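Local coordinates for indole-3-acetic acid-amido synthetase GH3.15 (Arabidopsis thaliana, PDB 6E1Q), which joins glutamine, and possibly cysteine, to the auxin precursor indole-3-butyric acid in an ATP-dependent reaction, and likewise conjugates glutamine to the herbicide 2,4-DB, at residues Asp232-Leu237 against Gln276-Thr281; Cys204-Arg209 against Ser272-Glu277; Cys238-Ile241 against Arg245-Asp248; Lys140-Tyr145 against Arg289-Ala294. All coordinates share one frame; numbering follows the deposited sequence.

Contact 1 (Asp232-Leu237 against Gln276-Thr281); sequences DHWPEL and QECSKT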
loop_
_atom_site.group_PDB
_atom_site.type_symbol
_atom_site.label_atom_id
_atom_site.label_comp_id
_atom_site.label_asym_id
_atom_site.label_seq_id
_atom_site.Cartn_x
_atom_site.Cartn_y
_atom_site.Cartn_z
ATOM N N ASP A 232 4.232 20.809 12.104
ATOM C CA ASP A 232 5.207 21.861 11.848
ATOM C C ASP A 232 4.574 23.146 11.338
ATOM O O ASP A 232 5.148 24.222 11.536
ATOM C CB ASP A 232 6.236 21.393 10.827
ATOM C CG ASP A 232 7.216 20.387 11.406
ATOM O OD1 ASP A 232 7.331 20.301 12.650
ATOM O OD2 ASP A 232 7.851 19.674 10.602
ATOM N N HIS A 233 3.417 23.069 10.671
ATOM C CA HIS A 233 2.936 24.201 9.885
ATOM C C HIS A 233 1.513 24.637 10.185
ATOM O O HIS A 233 1.021 25.564 9.529
ATOM C CB HIS A 233 3.064 23.891 8.384
ATOM C CG HIS A 233 4.468 23.558 7.976
ATOM N ND1 HIS A 233 5.491 24.486 8.011
ATOM C CD2 HIS A 233 5.027 22.397 7.556
ATOM C CE1 HIS A 233 6.615 23.915 7.616
ATOM N NE2 HIS A 233 6.363 22.647 7.336
ATOM N N TRP A 234 0.842 24.016 11.151
ATOM C CA TRP A 234 -0.541 24.392 11.415
ATOM C C TRP A 234 -0.742 25.883 11.701
ATOM O O TRP A 234 -1.751 26.428 11.223
ATOM C CB TRP A 234 -1.124 23.517 12.533
ATOM C CG TRP A 234 -0.589 23.702 13.926
ATOM C CD1 TRP A 234 0.345 22.918 14.555
ATOM C CD2 TRP A 234 -0.992 24.697 14.891
ATOM N NE1 TRP A 234 0.570 23.379 15.833
ATOM C CE2 TRP A 234 -0.242 24.462 16.069
ATOM C CE3 TRP A 234 -1.913 25.760 14.870
ATOM C CZ2 TRP A 234 -0.382 25.246 17.211
ATOM C CZ3 TRP A 234 -2.046 26.553 16.009
ATOM C CH2 TRP A 234 -1.282 26.288 17.167
ATOM N N PRO A 235 0.157 26.610 12.388
ATOM C CA PRO A 235 -0.160 28.032 12.644
ATOM C C PRO A 235 -0.189 28.851 11.379
ATOM O O PRO A 235 -1.051 29.731 11.235
ATOM C CB PRO A 235 0.949 28.497 13.606
ATOM C CG PRO A 235 1.470 27.208 14.202
ATOM C CD PRO A 235 1.395 26.212 13.086
ATOM N N GLU A 236 0.724 28.574 10.447
ATOM C CA GLU A 236 0.703 29.304 9.186
ATOM C C GLU A 236 -0.522 28.936 8.356
ATOM O O GLU A 236 -1.158 29.814 7.758
ATOM C CB GLU A 236 1.977 29.028 8.399
ATOM C CG GLU A 236 2.048 29.812 7.120
ATOM C CD GLU A 236 3.329 29.560 6.352
ATOM O OE1 GLU A 236 3.491 30.172 5.280
ATOM O OE2 GLU A 236 4.170 28.752 6.813
ATOM N N LEU A 237 -0.867 27.644 8.296
ATOM C CA LEU A 237 -2.099 27.246 7.615
ATOM C C LEU A 237 -3.304 27.999 8.168
ATOM O O LEU A 237 -4.158 28.480 7.410
ATOM C CB LEU A 237 -2.319 25.738 7.753
ATOM C CG LEU A 237 -1.340 24.903 6.934
ATOM C CD1 LEU A 237 -1.272 23.497 7.537
ATOM C CD2 LEU A 237 -1.800 24.855 5.470
ATOM N N GLN A 276 -7.618 25.929 18.050
ATOM C CA GLN A 276 -7.971 25.343 19.343
ATOM C C GLN A 276 -7.622 23.863 19.399
ATOM O O GLN A 276 -7.182 23.362 20.440
ATOM C CB GLN A 276 -9.458 25.523 19.629
ATOM C CG GLN A 276 -9.793 26.583 20.646
ATOM C CD GLN A 276 -11.213 27.090 20.483
ATOM O OE1 GLN A 276 -12.157 26.299 20.398
ATOM N NE2 GLN A 276 -11.374 28.412 20.428
ATOM N N GLU A 277 -7.842 23.140 18.296
ATOM C CA GLU A 277 -7.515 21.716 18.269
ATOM C C GLU A 277 -6.020 21.485 18.162
ATOM O O GLU A 277 -5.485 20.569 18.793
ATOM C CB GLU A 277 -8.219 21.021 17.100
ATOM C CG GLU A 277 -9.718 21.071 17.168
ATOM C CD GLU A 277 -10.262 20.543 18.486
ATOM O OE1 GLU A 277 -11.376 20.959 18.860
ATOM O OE2 GLU A 277 -9.587 19.705 19.137
ATOM N N CYS A 278 -5.333 22.263 17.325
ATOM C CA CYS A 278 -3.915 21.998 17.105
ATOM C C CYS A 278 -3.044 22.449 18.273
ATOM O O CYS A 278 -1.947 21.911 18.457
ATOM C CB CYS A 278 -3.438 22.676 15.822
ATOM S SG CYS A 278 -4.098 22.015 14.286
ATOM N N SER A 279 -3.506 23.403 19.073
ATOM C CA SER A 279 -2.683 23.916 20.160
ATOM C C SER A 279 -2.697 23.032 21.403
ATOM O O SER A 279 -1.931 23.302 22.332
ATOM C CB SER A 279 -3.126 25.334 20.522
ATOM O OG SER A 279 -4.458 25.324 20.982
ATOM N N LYS A 280 -3.517 21.982 21.440
ATOM C CA LYS A 280 -3.501 21.066 22.575
ATOM C C LYS A 280 -2.194 20.270 22.620
ATOM O O LYS A 280 -1.597 19.945 21.585
ATOM C CB LYS A 280 -4.720 20.134 22.516
ATOM C CG LYS A 280 -6.043 20.909 22.401
ATOM C CD LYS A 280 -7.277 20.104 22.794
ATOM C CE LYS A 280 -8.557 20.883 22.467
ATOM N NZ LYS A 280 -9.704 20.000 22.100
ATOM N N THR A 281 -1.748 19.963 23.844
ATOM C CA THR A 281 -0.467 19.275 24.051
ATOM C C THR A 281 -0.444 17.904 23.394
ATOM O O THR A 281 0.488 17.569 22.656
ATOM C CB THR A 281 -0.180 19.109 25.544
ATOM O OG1 THR A 281 -0.602 20.282 26.247
ATOM C CG2 THR A 281 1.296 18.866 25.756
#
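Trp234 of helix 220-243 and Cys278, late in helix 268-278, mark the closest backbone approach, with their CA atoms 7.0 Å apart. The first helix is kinked at Pro235, where a proline ring replaces the N-H that would bond to the preceding turn.

Nearly all of the contact is carried by the indole. With CG set between the backbone N and carbonyl carbon (chi1 69°), Trp234 presents one face to Cys278, whose CB comes within 3.3 Å of CD2. Measured to the centroid of the five-membered ring of Trp234, CB of Cys278 stands 3.5 Å away and 21° off the normal, a CH-pi contact. SG of Cys278 lies more obliquely, 4.4 Å from the centroid of the same ring of Trp234. Farther along, CH2 of Trp234 meets CB of Ser279 at 3.9 Å, while the Ser279 hydroxyl turns back to the Glu275 carbonyl. CG of Pro235 lies over the indole's opposite face, so the ring lies between the CB methylene of Cys278 and the proline ring. Replacing the indole by the methyl group of alanine would probably open a gap beside Cys278 and leave its CB and sulfur without their aromatic partner. This is helix-to-helix packing in the GH3 N-terminal domain, combining a CH-pi contact of the cysteine CB with an oblique sulfur-aromatic contact.

Contact 2 (Cys204-Arg209 against Ser272-Glu277); sequences CGLLER and SLIEQE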
loop_
_atom_site.group_PDB
_atom_site.type_symbol
_atom_site.label_atom_id
_atom_site.label_comp_id
_atom_site.label_asym_id
_atom_site.label_seq_id
_atom_site.Cartn_x
_atom_site.Cartn_y
_atom_site.Cartn_z
ATOM N N CYS A 204 -6.558 23.129 1.729
ATOM C CA CYS A 204 -7.876 22.797 1.181
ATOM C C CYS A 204 -8.654 21.842 2.086
ATOM O O CYS A 204 -9.868 22.020 2.303
ATOM C CB CYS A 204 -7.731 22.208 -0.218
ATOM S SG CYS A 204 -7.208 23.491 -1.403
ATOM N N GLY A 205 -7.990 20.810 2.604
ATOM C CA GLY A 205 -8.690 19.870 3.460
ATOM C C GLY A 205 -9.200 20.520 4.731
ATOM O O GLY A 205 -10.291 20.199 5.212
ATOM N N LEU A 206 -8.407 21.427 5.308
ATOM C CA LEU A 206 -8.847 22.114 6.524
ATOM C C LEU A 206 -9.982 23.086 6.224
ATOM O O LEU A 206 -10.929 23.198 7.005
ATOM C CB LEU A 206 -7.682 22.862 7.180
ATOM C CG LEU A 206 -6.552 22.012 7.764
ATOM C CD1 LEU A 206 -5.372 22.922 8.070
ATOM C CD2 LEU A 206 -7.037 21.305 9.030
ATOM N N LEU A 207 -9.886 23.821 5.115
ATOM C CA LEU A 207 -10.972 24.729 4.748
ATOM C C LEU A 207 -12.282 23.977 4.558
ATOM O O LEU A 207 -13.351 24.498 4.898
ATOM C CB LEU A 207 -10.615 25.495 3.476
ATOM C CG LEU A 207 -9.657 26.698 3.598
ATOM C CD1 LEU A 207 -9.043 26.999 2.245
ATOM C CD2 LEU A 207 -10.390 27.942 4.109
ATOM N N GLU A 208 -12.221 22.744 4.052
ATOM C CA GLU A 208 -13.410 21.955 3.768
ATOM C C GLU A 208 -13.761 20.982 4.888
ATOM O O GLU A 208 -14.547 20.057 4.661
ATOM C CB GLU A 208 -13.222 21.186 2.457
ATOM C CG GLU A 208 -13.222 22.080 1.247
ATOM C CD GLU A 208 -14.555 22.801 1.082
ATOM O OE1 GLU A 208 -15.530 22.126 0.681
ATOM O OE2 GLU A 208 -14.623 24.022 1.360
ATOM N N ARG A 209 -13.226 21.184 6.097
ATOM C CA ARG A 209 -13.335 20.145 7.126
ATOM C C ARG A 209 -14.790 19.797 7.452
ATOM O O ARG A 209 -15.091 18.666 7.866
ATOM C CB ARG A 209 -12.581 20.580 8.391
ATOM C CG ARG A 209 -13.184 21.793 9.097
ATOM C CD ARG A 209 -12.277 22.294 10.195
ATOM N NE ARG A 209 -12.217 21.415 11.373
ATOM C CZ ARG A 209 -12.823 21.671 12.532
ATOM N NH1 ARG A 209 -13.543 22.774 12.682
ATOM N NH2 ARG A 209 -12.698 20.834 13.549
ATOM N N SER A 272 -9.733 29.953 14.211
ATOM C CA SER A 272 -9.656 29.803 15.663
ATOM C C SER A 272 -10.064 28.399 16.093
ATOM O O SER A 272 -9.465 27.833 17.012
ATOM C CB SER A 272 -10.545 30.852 16.350
ATOM O OG SER A 272 -9.932 32.121 16.326
ATOM N N LEU A 273 -11.081 27.828 15.438
ATOM C CA LEU A 273 -11.504 26.462 15.739
ATOM C C LEU A 273 -10.373 25.472 15.513
ATOM O O LEU A 273 -10.145 24.570 16.326
ATOM C CB LEU A 273 -12.716 26.083 14.882
ATOM C CG LEU A 273 -14.008 26.846 15.203
ATOM C CD1 LEU A 273 -15.154 26.472 14.251
ATOM C CD2 LEU A 273 -14.393 26.589 16.651
ATOM N N ILE A 274 -9.657 25.621 14.404
ATOM C CA ILE A 274 -8.583 24.698 14.079
ATOM C C ILE A 274 -7.403 24.920 15.007
ATOM O O ILE A 274 -6.763 23.961 15.459
ATOM C CB ILE A 274 -8.189 24.855 12.601
ATOM C CG1 ILE A 274 -9.386 24.521 11.714
ATOM C CG2 ILE A 274 -7.034 23.934 12.256
ATOM C CD1 ILE A 274 -9.102 24.693 10.257
ATOM N N GLU A 275 -7.092 26.190 15.296
ATOM C CA GLU A 275 -6.039 26.505 16.259
ATOM C C GLU A 275 -6.347 25.900 17.627
ATOM O O GLU A 275 -5.447 25.389 18.300
ATOM C CB GLU A 275 -5.857 28.033 16.356
ATOM C CG GLU A 275 -5.067 28.669 15.182
ATOM C CD GLU A 275 -5.391 30.153 14.938
ATOM O OE1 GLU A 275 -6.262 30.713 15.629
ATOM O OE2 GLU A 275 -4.773 30.768 14.038
ATOM N N GLN A 276 -7.618 25.929 18.050
ATOM C CA GLN A 276 -7.971 25.343 19.343
ATOM C C GLN A 276 -7.622 23.863 19.399
ATOM O O GLN A 276 -7.182 23.362 20.440
ATOM C CB GLN A 276 -9.458 25.523 19.629
ATOM C CG GLN A 276 -9.793 26.583 20.646
ATOM C CD GLN A 276 -11.213 27.090 20.483
ATOM O OE1 GLN A 276 -12.157 26.299 20.398
ATOM N NE2 GLN A 276 -11.374 28.412 20.428
ATOM N N GLU A 277 -7.842 23.140 18.296
ATOM C CA GLU A 277 -7.515 21.716 18.269
ATOM C C GLU A 277 -6.020 21.485 18.162
ATOM O O GLU A 277 -5.485 20.569 18.793
ATOM C CB GLU A 277 -8.219 21.021 17.100
ATOM C CG GLU A 277 -9.718 21.071 17.168
ATOM C CD GLU A 277 -10.262 20.543 18.486
ATOM O OE1 GLU A 277 -11.376 20.959 18.860
ATOM O OE2 GLU A 277 -9.587 19.705 19.137
#
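Leu206 and Ile274 meet through aliphatic branches where helix 194-207 packs against helix 268-278, a helix-helix interface of the GH3 N-terminal domain. CD1 of Ile274 sits 3.9 Å from CB of Leu206, and CG2 reaches CD2 of the leucine at 4.2 Å, so both branches of the isoleucine are used. A beta-branched residue suits this place: with CG1 beside the backbone N (chi1 -61°), CD1 is sent forward to the other helix while CG2 fills the flank.

Arg209, three residues on from Leu206, runs past Ile274 in the opposite direction. Its CD lies 4.0 Å from CG1 of Ile274, which also covers one face of the guanidinium. The long aliphatic stem thus behaves as a hydrophobic side chain, and its charged end is carried on to polar partners.

Those partners form the next shell. NE of Arg209 donates to the carbonyl of Leu290 and NH2 to that of Arg289, both at the end of helix 286-290, where the positive charge would be expected to complement the negative end of the helix dipole. These bonds fix the plane of the guanidinium and thereby the face turned to Ile274. Farther out, Cys238 and Ile241 of helix 220-243 also touch Ile274, as does Leu290, placing the isoleucine at a junction of several helices. Leu273 crosses the arginine at about a right angle, its CB 4.1 Å from NH1 of Arg209.

Contact 3 (Cys238-Ile241 against Arg245-Asp248); sequences CSNI and RLSD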
loop_
_atom_site.group_PDB
_atom_site.type_symbol
_atom_site.label_atom_id
_atom_site.label_comp_id
_atom_site.label_asym_id
_atom_site.label_seq_id
_atom_site.Cartn_x
_atom_site.Cartn_y
_atom_site.Cartn_z
ATOM N N CYS A 238 -3.403 28.078 9.498
ATOM C CA CYS A 238 -4.543 28.745 10.110
ATOM C C CYS A 238 -4.518 30.236 9.821
ATOM O O CYS A 238 -5.567 30.854 9.601
ATOM C CB CYS A 238 -4.549 28.477 11.608
ATOM S SG CYS A 238 -4.959 26.762 11.981
ATOM N N SER A 239 -3.322 30.822 9.800
ATOM C CA SER A 239 -3.193 32.232 9.479
ATOM C C SER A 239 -3.723 32.517 8.071
ATOM O O SER A 239 -4.445 33.500 7.857
ATOM C CB SER A 239 -1.727 32.649 9.646
ATOM O OG SER A 239 -1.439 33.770 8.852
ATOM N N ASN A 240 -3.409 31.642 7.108
ATOM C CA ASN A 240 -3.961 31.781 5.760
ATOM C C ASN A 240 -5.482 31.738 5.781
ATOM O O ASN A 240 -6.143 32.490 5.055
ATOM C CB ASN A 240 -3.448 30.671 4.841
ATOM C CG ASN A 240 -2.026 30.904 4.347
ATOM O OD1 ASN A 240 -1.595 30.235 3.408
ATOM N ND2 ASN A 240 -1.285 31.832 4.980
ATOM N N ILE A 241 -6.052 30.839 6.586
ATOM C CA ILE A 241 -7.504 30.746 6.699
ATOM C C ILE A 241 -8.078 32.024 7.304
ATOM O O ILE A 241 -9.118 32.525 6.858
ATOM C CB ILE A 241 -7.894 29.498 7.518
ATOM C CG1 ILE A 241 -7.540 28.214 6.757
ATOM C CG2 ILE A 241 -9.406 29.512 7.869
ATOM C CD1 ILE A 241 -7.796 26.921 7.563
ATOM N N ARG A 245 -5.757 34.648 2.643
ATOM C CA ARG A 245 -4.626 35.015 1.801
ATOM C C ARG A 245 -3.615 33.883 1.808
ATOM O O ARG A 245 -3.146 33.477 2.876
ATOM C CB ARG A 245 -3.971 36.298 2.317
ATOM C CG ARG A 245 -2.915 36.840 1.415
ATOM C CD ARG A 245 -2.034 37.843 2.145
ATOM N NE ARG A 245 -0.990 38.290 1.243
ATOM C CZ ARG A 245 -1.000 39.456 0.614
ATOM N NH1 ARG A 245 -1.985 40.320 0.825
ATOM N NH2 ARG A 245 -0.008 39.764 -0.206
ATOM N N LEU A 246 -3.279 33.376 0.625
ATOM C CA LEU A 246 -2.318 32.281 0.513
ATOM C C LEU A 246 -0.905 32.797 0.768
ATOM O O LEU A 246 -0.519 33.839 0.233
ATOM C CB LEU A 246 -2.410 31.667 -0.879
ATOM C CG LEU A 246 -1.542 30.443 -1.171
ATOM C CD1 LEU A 246 -2.002 29.313 -0.278
ATOM C CD2 LEU A 246 -1.653 30.057 -2.646
ATOM N N SER A 247 -0.127 32.081 1.590
ATOM C CA SER A 247 1.250 32.506 1.854
ATOM C C SER A 247 2.013 32.673 0.542
ATOM O O SER A 247 1.873 31.868 -0.385
ATOM C CB SER A 247 1.978 31.500 2.759
ATOM O OG SER A 247 1.405 31.425 4.059
ATOM N N ASP A 248 2.822 33.731 0.458
ATOM C CA ASP A 248 3.374 34.095 -0.843
ATOM C C ASP A 248 4.556 33.226 -1.276
ATOM O O ASP A 248 5.000 33.364 -2.418
ATOM C CB ASP A 248 3.761 35.583 -0.873
ATOM C CG ASP A 248 4.857 35.943 0.121
ATOM O OD1 ASP A 248 5.208 35.106 0.975
ATOM O OD2 ASP A 248 5.370 37.087 0.035
#
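The Asn240 side chain lies across the backbone of residues 245-247, with its CG only 3.2 Å from the carbonyl O of Arg245. Asparagine suits this place because its amide offers both an acceptor and a donor. OD1 of Asn240 accepts the N-H of Ser247 at 3.0 Å, although the donor stands 41° above the carbonyl plane and therefore is not on a lone pair. ND2 of Asn240 gives a hydrogen to OG of Ser247 at 2.9 Å, almost in the plane of the amide. Both ends of the carboxamide are thus tied to one serine, which fixes how the group is turned. CG beside the backbone N (chi1 -78°) brings it to that position.

The contact closes the turn that leads from the C-terminal end of helix 220-243 into the loop before helix 253-258. Arg245 N returns a hydrogen bond to the helix carbonyl O of Asn240, 3.3 Å away. Asn240 OD1 also bonds to Tyr199 OH of helix 194-207, giving the buried oxygen two partners; Ser247 OG is held as well by Glu236 OE1, one turn earlier in the helix. A leucine in its place would probably leave Ser247 N and the Tyr199 hydroxyl without their shared acceptor, and Ser247 OG without its amide donor, and let the loop shift. Leu246 turns its CB away from the helix, though CD1 still passes 3.8 Å from OD1 of Asn240.

Contact 4 (Lys140-Tyr145 against Arg289-Ala294); sequences KSLIFY and RLWPKA. With CFA ((2,4-dichlorophenoxy)acetic acid), chain C.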
loop_
_atom_site.group_PDB
_atom_site.type_symbol
_atom_site.label_atom_id
_atom_site.label_comp_id
_atom_site.label_asym_id
_atom_site.label_seq_id
_atom_site.Cartn_x
_atom_site.Cartn_y
_atom_site.Cartn_z
ATOM N N LYS A 140 -17.510 14.458 1.567
ATOM C CA LYS A 140 -16.437 14.179 0.619
ATOM C C LYS A 140 -15.330 13.316 1.237
ATOM O O LYS A 140 -15.156 13.245 2.457
ATOM C CB LYS A 140 -15.820 15.473 0.087
ATOM C CG LYS A 140 -16.631 16.158 -0.997
ATOM C CD LYS A 140 -16.468 17.653 -0.881
ATOM C CE LYS A 140 -16.879 18.365 -2.153
ATOM N NZ LYS A 140 -16.154 19.660 -2.237
ATOM N N SER A 141 -14.572 12.667 0.356
ATOM C CA SER A 141 -13.390 11.896 0.722
ATOM C C SER A 141 -12.170 12.780 0.508
ATOM O O SER A 141 -11.855 13.153 -0.625
ATOM C CB SER A 141 -13.285 10.615 -0.108
ATOM O OG SER A 141 -14.315 9.706 0.219
ATOM N N LEU A 142 -11.494 13.126 1.594
ATOM C CA LEU A 142 -10.246 13.877 1.520
ATOM C C LEU A 142 -9.113 12.877 1.340
ATOM O O LEU A 142 -8.868 12.048 2.222
ATOM C CB LEU A 142 -10.050 14.713 2.780
ATOM C CG LEU A 142 -8.762 15.521 2.928
ATOM C CD1 LEU A 142 -8.637 16.570 1.805
ATOM C CD2 LEU A 142 -8.756 16.186 4.299
ATOM N N ILE A 143 -8.445 12.933 0.191
ATOM C CA ILE A 143 -7.471 11.926 -0.203
ATOM C C ILE A 143 -6.108 12.590 -0.220
ATOM O O ILE A 143 -5.880 13.545 -0.969
ATOM C CB ILE A 143 -7.820 11.301 -1.565
ATOM C CG1 ILE A 143 -9.032 10.371 -1.423
ATOM C CG2 ILE A 143 -6.653 10.510 -2.116
ATOM C CD1 ILE A 143 -9.698 10.051 -2.736
ATOM N N PHE A 144 -5.209 12.094 0.620
ATOM C CA PHE A 144 -3.860 12.624 0.709
ATOM C C PHE A 144 -3.017 11.868 -0.302
ATOM O O PHE A 144 -2.628 10.725 -0.084
ATOM C CB PHE A 144 -3.323 12.498 2.128
ATOM C CG PHE A 144 -4.120 13.282 3.131
ATOM C CD1 PHE A 144 -4.139 14.661 3.082
ATOM C CD2 PHE A 144 -4.864 12.641 4.099
ATOM C CE1 PHE A 144 -4.868 15.395 3.993
ATOM C CE2 PHE A 144 -5.599 13.365 5.016
ATOM C CZ PHE A 144 -5.593 14.755 4.959
ATOM N N TYR A 145 -2.735 12.520 -1.415
ATOM C CA TYR A 145 -2.010 11.885 -2.498
ATOM C C TYR A 145 -1.501 12.995 -3.379
ATOM O O TYR A 145 -2.277 13.878 -3.751
ATOM C CB TYR A 145 -2.911 10.958 -3.326
ATOM C CG TYR A 145 -2.121 10.210 -4.384
ATOM C CD1 TYR A 145 -1.445 9.047 -4.058
ATOM C CD2 TYR A 145 -2.024 10.683 -5.693
ATOM C CE1 TYR A 145 -0.718 8.357 -4.996
ATOM C CE2 TYR A 145 -1.275 9.994 -6.649
ATOM C CZ TYR A 145 -0.622 8.832 -6.284
ATOM O OH TYR A 145 0.129 8.104 -7.182
ATOM N N ARG A 289 -10.433 15.161 15.492
ATOM C CA ARG A 289 -10.699 16.523 15.941
ATOM C C ARG A 289 -10.613 17.510 14.784
ATOM O O ARG A 289 -11.382 18.471 14.731
ATOM C CB ARG A 289 -9.744 16.898 17.078
ATOM C CG ARG A 289 -9.990 16.022 18.287
ATOM C CD ARG A 289 -9.279 16.492 19.520
ATOM N NE ARG A 289 -7.871 16.115 19.533
ATOM C CZ ARG A 289 -6.871 16.981 19.382
ATOM N NH1 ARG A 289 -7.132 18.273 19.186
ATOM N NH2 ARG A 289 -5.612 16.556 19.430
ATOM N N LEU A 290 -9.705 17.272 13.832
ATOM C CA LEU A 290 -9.606 18.150 12.673
ATOM C C LEU A 290 -10.720 17.884 11.663
ATOM O O LEU A 290 -11.226 18.820 11.030
ATOM C CB LEU A 290 -8.240 17.982 12.015
ATOM C CG LEU A 290 -7.071 18.553 12.826
ATOM C CD1 LEU A 290 -5.786 18.444 12.043
ATOM C CD2 LEU A 290 -7.327 20.015 13.189
ATOM N N TRP A 291 -11.130 16.621 11.506
ATOM C CA TRP A 291 -12.201 16.250 10.587
ATOM C C TRP A 291 -13.285 15.522 11.382
ATOM O O TRP A 291 -13.432 14.295 11.288
ATOM C CB TRP A 291 -11.629 15.453 9.412
ATOM C CG TRP A 291 -10.767 16.350 8.559
ATOM C CD1 TRP A 291 -11.212 17.306 7.673
ATOM C CD2 TRP A 291 -9.333 16.438 8.553
ATOM N NE1 TRP A 291 -10.148 17.963 7.115
ATOM C CE2 TRP A 291 -8.983 17.456 7.635
ATOM C CE3 TRP A 291 -8.310 15.760 9.230
ATOM C CZ2 TRP A 291 -7.650 17.802 7.368
ATOM C CZ3 TRP A 291 -6.988 16.106 8.967
ATOM C CH2 TRP A 291 -6.666 17.122 8.048
ATOM N N PRO A 292 -14.073 16.263 12.173
ATOM C CA PRO A 292 -15.024 15.626 13.103
ATOM C C PRO A 292 -16.225 14.982 12.429
ATOM O O PRO A 292 -16.938 14.207 13.085
ATOM C CB PRO A 292 -15.451 16.786 14.010
ATOM C CG PRO A 292 -15.312 17.994 13.133
ATOM C CD PRO A 292 -14.067 17.731 12.310
ATOM N N LYS A 293 -16.469 15.253 11.151
ATOM C CA LYS A 293 -17.512 14.543 10.426
ATOM C C LYS A 293 -16.984 13.359 9.620
ATOM O O LYS A 293 -17.773 12.687 8.945
ATOM C CB LYS A 293 -18.267 15.513 9.522
ATOM C CG LYS A 293 -19.069 16.525 10.326
ATOM C CD LYS A 293 -19.599 17.649 9.458
ATOM C CE LYS A 293 -20.750 18.382 10.133
ATOM N NZ LYS A 293 -21.716 18.858 9.107
ATOM N N ALA A 294 -15.686 13.068 9.680
ATOM C CA ALA A 294 -15.183 11.903 8.961
ATOM C C ALA A 294 -15.724 10.633 9.605
ATOM O O ALA A 294 -15.884 10.552 10.826
ATOM C CB ALA A 294 -13.647 11.872 8.937
HETATM C C1 CFA C . -10.513 6.676 -0.529
HETATM C C2 CFA C . -10.361 5.356 -1.279
HETATM C "C1'" CFA C . -7.979 5.326 -1.416
HETATM C "C2'" CFA C . -6.749 4.771 -1.089
HETATM C "C3'" CFA C . -5.596 5.361 -1.547
HETATM C "C4'" CFA C . -5.669 6.493 -2.317
HETATM C "C5'" CFA C . -6.876 7.055 -2.656
HETATM CL CL3 CFA C . -6.586 3.304 -0.086
HETATM C "C6'" CFA C . -8.031 6.463 -2.205
HETATM O O1 CFA C . -11.266 7.576 -0.982
HETATM O O2 CFA C . -9.863 6.867 0.525
HETATM O "O1'" CFA C . -9.154 4.727 -0.950
HETATM CL CL4 CFA C . -4.168 7.227 -2.882
#
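Phe144 aims the edge of its ring at the face of Trp291 in an offset edge-to-face pair, the phenyl centroid 6.0 Å from that of the indole's six-membered ring and the planes at 64°. The leading atom, CZ of Phe144, lies 4.0 Å from CH2 of Trp291.

Leu142, two residues earlier, crosses the indole at about a right angle and brings CD2 obliquely against it, 3.6 Å from CE2 of Trp291. Having CG anti to the backbone N (chi1 177°) is what extends this branch to the ring. CB of Leu290 backs one face, and the indole N-H is bonded to the carbonyl of Gly205, so this large buried ring is held by packing and at its polar atom.

Side chains alternate along 140-145: Leu142 and Phe144 face the tryptophan, whereas Ser141, Ile143 and Tyr145 belong to a pocket holding one of the two bound (2,4-dichlorophenoxy)acetic acid molecules. CD1 of Ile143 approaches carboxylate O1 of the ligand at 3.4 Å, and CD1 of Tyr145 lies 3.5 Å from its chlorine CL4. Strand 140-143, flanked by parallel strands 181-183 and 212-217, thus lies between this ligand pocket and the hydrophobic core of the GH3 N-terminal domain.

Overall arrangement
All four contacts lie in the GH3 N-terminal domain. Contacts 1 and 2 share helix 268-278, their centres 9 Å apart, and touch where Trp234 CZ3 meets Glu275 CG at 3.8 Å. Contact 3 shares helix 220-243 with contact 1, to which the Glu236-Ser247 bond ties it, and packs on contact 2 through Ile274 CD1 and Ile241 CD1, 3.7 Å apart. Toward the pocket, Arg209 joins contact 2 to contact 4, and the salt bridge of Glu277 OE2 with Arg289 NH1, 2.8 Å, ties in helix 268-278. Contact 4 alone includes residues of a ligand pocket; contact 3 does not touch it, their nearest atoms being about 7 Å apart and their centres about 20 Å.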